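Side-chain contacts in histidinol-phosphatase (Listeria monocytogenes serotype 4b str. H7858, PDB 6NLR), which probably hydrolyses histidinol phosphate to histidinol and phosphate in histidine biosynthesis, using a trinuclear metal site in a PHP-type barrel: residues M63-L68 and N109-Q114; Y96-E101 and V163-E168. All coordinates share one frame; numbering follows the deposited sequence.

Interaction 1 (M63-L68 and N109-Q114); sequences MAMSDL and NEYGPQ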
# COMPACT_ATOMS: atom_id res chain seq x y z
N MSE A 63 8.28 -8.64 7.99
CA MSE A 63 8.76 -9.86 8.61
C MSE A 63 9.97 -10.41 7.84
O MSE A 63 10.26 -9.97 6.72
CB MSE A 63 7.61 -10.88 8.64
CG MSE A 63 7.30 -11.47 7.28
SE MSE A 63 5.68 -12.59 7.30
CE MSE A 63 4.39 -11.64 6.21
N ALA A 64 10.65 -11.38 8.46
CA ALA A 64 11.75 -12.10 7.84
C ALA A 64 11.22 -13.25 6.98
O ALA A 64 10.12 -13.73 7.22
CB ALA A 64 12.69 -12.62 8.91
N MSE A 65 12.04 -13.69 6.03
CA MSE A 65 11.73 -14.85 5.21
C MSE A 65 11.37 -16.05 6.08
O MSE A 65 10.43 -16.77 5.78
CB MSE A 65 12.93 -15.17 4.30
CG MSE A 65 13.12 -14.18 3.15
SE MSE A 65 11.71 -14.28 1.75
CE MSE A 65 11.94 -16.14 1.17
N SER A 66 12.09 -16.25 7.19
CA SER A 66 11.87 -17.41 8.04
C SER A 66 10.49 -17.36 8.72
O SER A 66 10.04 -18.41 9.19
CB SER A 66 12.97 -17.54 9.04
OG SER A 66 13.05 -16.38 9.84
N ASP A 67 9.84 -16.20 8.80
CA ASP A 67 8.49 -16.10 9.41
C ASP A 67 7.40 -16.59 8.45
O ASP A 67 6.28 -16.83 8.93
CB ASP A 67 8.15 -14.66 9.82
CG ASP A 67 9.02 -14.14 10.96
OD1 ASP A 67 9.19 -14.88 11.93
OD2 ASP A 67 9.52 -12.99 10.84
N LEU A 68 7.68 -16.68 7.14
CA LEU A 68 6.63 -16.96 6.12
C LEU A 68 5.85 -18.23 6.44
O LEU A 68 4.63 -18.19 6.39
CB LEU A 68 7.25 -17.02 4.72
CG LEU A 68 7.64 -15.67 4.13
CD1 LEU A 68 8.37 -15.84 2.80
CD2 LEU A 68 6.42 -14.78 3.96
N ASN A 109 7.01 -15.80 -7.75
CA ASN A 109 6.97 -17.15 -8.38
C ASN A 109 7.03 -18.22 -7.28
O ASN A 109 6.36 -19.24 -7.44
CB ASN A 109 8.06 -17.36 -9.44
CG ASN A 109 7.81 -16.57 -10.71
OD1 ASN A 109 8.73 -16.37 -11.49
ND2 ASN A 109 6.59 -16.13 -10.97
N GLU A 110 7.79 -18.02 -6.20
CA GLU A 110 7.89 -19.06 -5.14
C GLU A 110 6.61 -19.08 -4.27
O GLU A 110 6.09 -20.16 -4.06
CB GLU A 110 9.13 -18.87 -4.27
CG GLU A 110 9.23 -19.91 -3.17
CD GLU A 110 10.59 -20.07 -2.50
OE1 GLU A 110 11.46 -19.20 -2.72
OE2 GLU A 110 10.77 -21.07 -1.76
N TYR A 111 6.15 -17.95 -3.75
CA TYR A 111 5.09 -17.90 -2.71
C TYR A 111 3.72 -17.54 -3.31
O TYR A 111 2.70 -17.81 -2.65
CB TYR A 111 5.50 -16.93 -1.60
CG TYR A 111 6.72 -17.41 -0.86
CD1 TYR A 111 6.64 -18.44 0.06
CD2 TYR A 111 7.96 -16.88 -1.14
CE1 TYR A 111 7.76 -18.91 0.71
CE2 TYR A 111 9.10 -17.35 -0.51
CZ TYR A 111 9.00 -18.36 0.43
OH TYR A 111 10.14 -18.79 1.05
N GLY A 112 3.69 -17.01 -4.53
CA GLY A 112 2.44 -16.63 -5.21
C GLY A 112 1.38 -17.72 -5.15
O GLY A 112 0.22 -17.43 -4.91
N PRO A 113 1.71 -19.01 -5.40
CA PRO A 113 0.72 -20.09 -5.38
C PRO A 113 0.01 -20.25 -4.02
O PRO A 113 -1.02 -20.86 -4.01
CB PRO A 113 1.55 -21.35 -5.72
CG PRO A 113 2.68 -20.80 -6.56
CD PRO A 113 3.02 -19.50 -5.85
N GLN A 114 0.57 -19.73 -2.92
CA GLN A 114 -0.05 -19.85 -1.57
C GLN A 114 -1.00 -18.67 -1.29
O GLN A 114 -1.53 -18.61 -0.19
CB GLN A 114 1.04 -19.94 -0.51
CG GLN A 114 1.73 -21.31 -0.49
CD GLN A 114 2.83 -21.30 0.54
OE1 GLN A 114 2.57 -21.46 1.73
NE2 GLN A 114 4.05 -21.08 0.08
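Where helix 68-81 begins, on the outer side of the PHP barrel, the turn leading into it packs L68 and M65 against Y111 near the C-terminal end of helix 101-111. L68 brings one methyl down on the phenol ring: CD1 sits 3.7 Å from the Y111 ring centroid and 18° off the ring normal, a CH-pi contact displaced toward the hydroxyl end, where CD1 is 3.5 Å from CZ of Y111. The other face of the ring carries CG of its own neighbour E110. M65, a selenomethionine, arrives obliquely. Its chain bends at both chi2 (-70°) and chi3 (-60°), which folds the terminal methyl back so that CE lies 3.2 Å from OH and 3.5 Å from CE2 of Y111. On the loop side, D67 OD2 accepts the backbone N-H of A64 at 3.1 Å and ties the turn together. F107, one helical turn before Y111, also touches M65 and L68, and F72 meets Y111 from helix 68-81. Nothing polar joins the two segments: methyl groups meet a ring and its hydroxyl oxygen, so the fit depends on shape and dispersion, with L68 buried and M65 at the exposed border.

Interaction 2 (Y96-E101 and V163-E168); sequences YLIGYE and VKQSIE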
# COMPACT_ATOMS: atom_id res chain seq x y z
N TYR A 96 7.17 -2.73 -4.43
CA TYR A 96 7.88 -2.49 -5.70
C TYR A 96 9.22 -1.86 -5.32
O TYR A 96 9.26 -0.73 -4.78
CB TYR A 96 7.06 -1.66 -6.70
CG TYR A 96 7.80 -1.55 -8.00
CD1 TYR A 96 7.96 -2.67 -8.82
CD2 TYR A 96 8.44 -0.38 -8.37
CE1 TYR A 96 8.70 -2.60 -9.99
CE2 TYR A 96 9.16 -0.30 -9.55
CZ TYR A 96 9.30 -1.41 -10.35
OH TYR A 96 10.01 -1.33 -11.50
N LEU A 97 10.30 -2.63 -5.53
CA LEU A 97 11.69 -2.20 -5.23
C LEU A 97 12.39 -1.89 -6.56
O LEU A 97 12.73 -2.83 -7.32
CB LEU A 97 12.39 -3.32 -4.44
CG LEU A 97 11.77 -3.68 -3.09
CD1 LEU A 97 12.50 -4.85 -2.45
CD2 LEU A 97 11.73 -2.49 -2.13
N ILE A 98 12.56 -0.60 -6.83
CA ILE A 98 13.17 -0.09 -8.10
C ILE A 98 14.58 -0.68 -8.22
O ILE A 98 15.37 -0.54 -7.27
CB ILE A 98 13.16 1.45 -8.10
CG1 ILE A 98 11.73 1.99 -8.12
CG2 ILE A 98 13.99 2.00 -9.27
CD1 ILE A 98 11.59 3.38 -7.58
N GLY A 99 14.84 -1.39 -9.32
CA GLY A 99 16.12 -2.04 -9.61
C GLY A 99 16.21 -3.44 -9.02
O GLY A 99 17.24 -4.07 -9.22
N TYR A 100 15.18 -3.94 -8.30
CA TYR A 100 15.19 -5.30 -7.71
C TYR A 100 14.01 -6.15 -8.22
O TYR A 100 13.51 -7.02 -7.46
CB TYR A 100 15.22 -5.19 -6.18
CG TYR A 100 16.50 -4.59 -5.67
CD1 TYR A 100 16.67 -3.22 -5.66
CD2 TYR A 100 17.55 -5.38 -5.24
CE1 TYR A 100 17.84 -2.64 -5.21
CE2 TYR A 100 18.73 -4.82 -4.77
CZ TYR A 100 18.87 -3.44 -4.77
OH TYR A 100 20.03 -2.86 -4.34
N GLU A 101 13.58 -5.94 -9.46
CA GLU A 101 12.46 -6.71 -10.08
C GLU A 101 12.77 -8.21 -10.04
O GLU A 101 11.84 -8.99 -9.81
CB GLU A 101 12.19 -6.22 -11.51
CG GLU A 101 11.57 -4.84 -11.53
CD GLU A 101 11.08 -4.34 -12.87
OE1 GLU A 101 11.33 -5.03 -13.91
OE2 GLU A 101 10.45 -3.25 -12.87
N VAL A 163 5.52 4.75 -9.33
CA VAL A 163 4.18 4.10 -9.42
C VAL A 163 4.00 3.58 -10.85
O VAL A 163 3.62 2.42 -11.02
CB VAL A 163 3.05 5.06 -9.01
CG1 VAL A 163 1.68 4.47 -9.30
CG2 VAL A 163 3.18 5.47 -7.54
N LYS A 164 4.30 4.41 -11.84
CA LYS A 164 4.20 4.07 -13.28
C LYS A 164 5.08 2.83 -13.55
O LYS A 164 4.60 1.90 -14.22
CB LYS A 164 4.59 5.28 -14.12
CG LYS A 164 4.54 5.06 -15.63
CD LYS A 164 4.78 6.35 -16.39
CE LYS A 164 4.68 6.19 -17.89
NZ LYS A 164 5.91 5.57 -18.44
N GLN A 165 6.33 2.83 -13.08
CA GLN A 165 7.24 1.68 -13.22
C GLN A 165 6.63 0.42 -12.58
O GLN A 165 6.72 -0.67 -13.20
CB GLN A 165 8.60 1.99 -12.59
CG GLN A 165 9.47 2.90 -13.43
CD GLN A 165 10.77 3.16 -12.71
OE1 GLN A 165 10.80 3.53 -11.54
NE2 GLN A 165 11.86 2.91 -13.40
N SER A 166 6.01 0.55 -11.40
CA SER A 166 5.35 -0.61 -10.72
C SER A 166 4.25 -1.19 -11.62
O SER A 166 4.11 -2.42 -11.72
CB SER A 166 4.84 -0.24 -9.34
OG SER A 166 3.60 0.46 -9.39
N ILE A 167 3.49 -0.34 -12.31
CA ILE A 167 2.38 -0.80 -13.20
C ILE A 167 2.95 -1.51 -14.43
O ILE A 167 2.40 -2.56 -14.81
CB ILE A 167 1.47 0.38 -13.57
CG1 ILE A 167 0.77 0.93 -12.32
CG2 ILE A 167 0.48 -0.02 -14.65
CD1 ILE A 167 0.27 2.35 -12.48
N GLU A 168 4.03 -0.97 -15.00
CA GLU A 168 4.66 -1.49 -16.23
C GLU A 168 5.40 -2.80 -15.93
O GLU A 168 5.58 -3.56 -16.84
CB GLU A 168 5.67 -0.49 -16.81
CG GLU A 168 5.04 0.78 -17.36
CD GLU A 168 6.00 1.94 -17.61
OE1 GLU A 168 7.12 2.00 -16.98
OE2 GLU A 168 5.64 2.82 -18.42
O HOH W 1 8.71 -1.29 -14.88
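The Y96 ring lies with one face against the helix backbone at S166: CA of S166 stands 3.7 Å from the ring centroid and only 6° off the normal, a CH-pi contact centred on the ring, while CB of S166 comes to 3.5 Å from CG of Y96. At the hydroxyl end, in the plane of the ring, is OE2 of E101. The Y96 OH donates to that oxygen over a very short 2.4 Å, a distance to be read with caution at 2.1 Å resolution. A chi1 of -176° puts CG of Y96 opposite the backbone N and swings the ring out across the helix, face down on S166.

The side chain of Q165 crosses that of Y96 at about a right angle, with CB of Q165 3.8 Å from OH of Y96. Its amide plane is turned 66° from the ring, and OE1 rests 3.9 Å from CG1 of I98, a van der Waals contact. A water bridges the segments at their polar end, donating to O of Q165 at 2.7 Å and weakly to OE2 of E101. The S166 hydroxyl turns back into its own helix, where OG donates to a lone pair of V163 O, in the carbonyl plane, at 2.5 Å, again short. V163 O also accepts I167 N.

L120 of strand 117-127 touches both Y96 and S166, and Y96 shares backbone hydrogen bonding with S121. The loop joins strand 87-95, which carries the metal ligand E93, to helix 101-111, a beta-to-alpha connection of the PHP barrel; it runs through a type II turn, L97 to Y100, with Y100 the N-cap of that helix. It lies against helix 152-168, with the Y96 side chain about 11 Å from a bound manganese.

The two contacts lie at opposite ends of helix 101-111: interaction 2 contains the connection that starts it, interaction 1 the region near its C-terminal end. Their centres are 19 Å apart and they do not touch. Each is partly buried and built round a tyrosine ring with a carbon over one face, but the partner differs. In interaction 1 a leucine methyl and a selenomethionine methyl do the work, on the periphery about 18 Å from the chain centre. Interaction 2, about 13 Å from that centre, sets its ring on helix backbone and adds a carboxylate and a bridging water. Thus 63-68 packs as an apolar, helix-leading turn on 109-114, whereas 96-101 with 163-168 mixes packing with polar links.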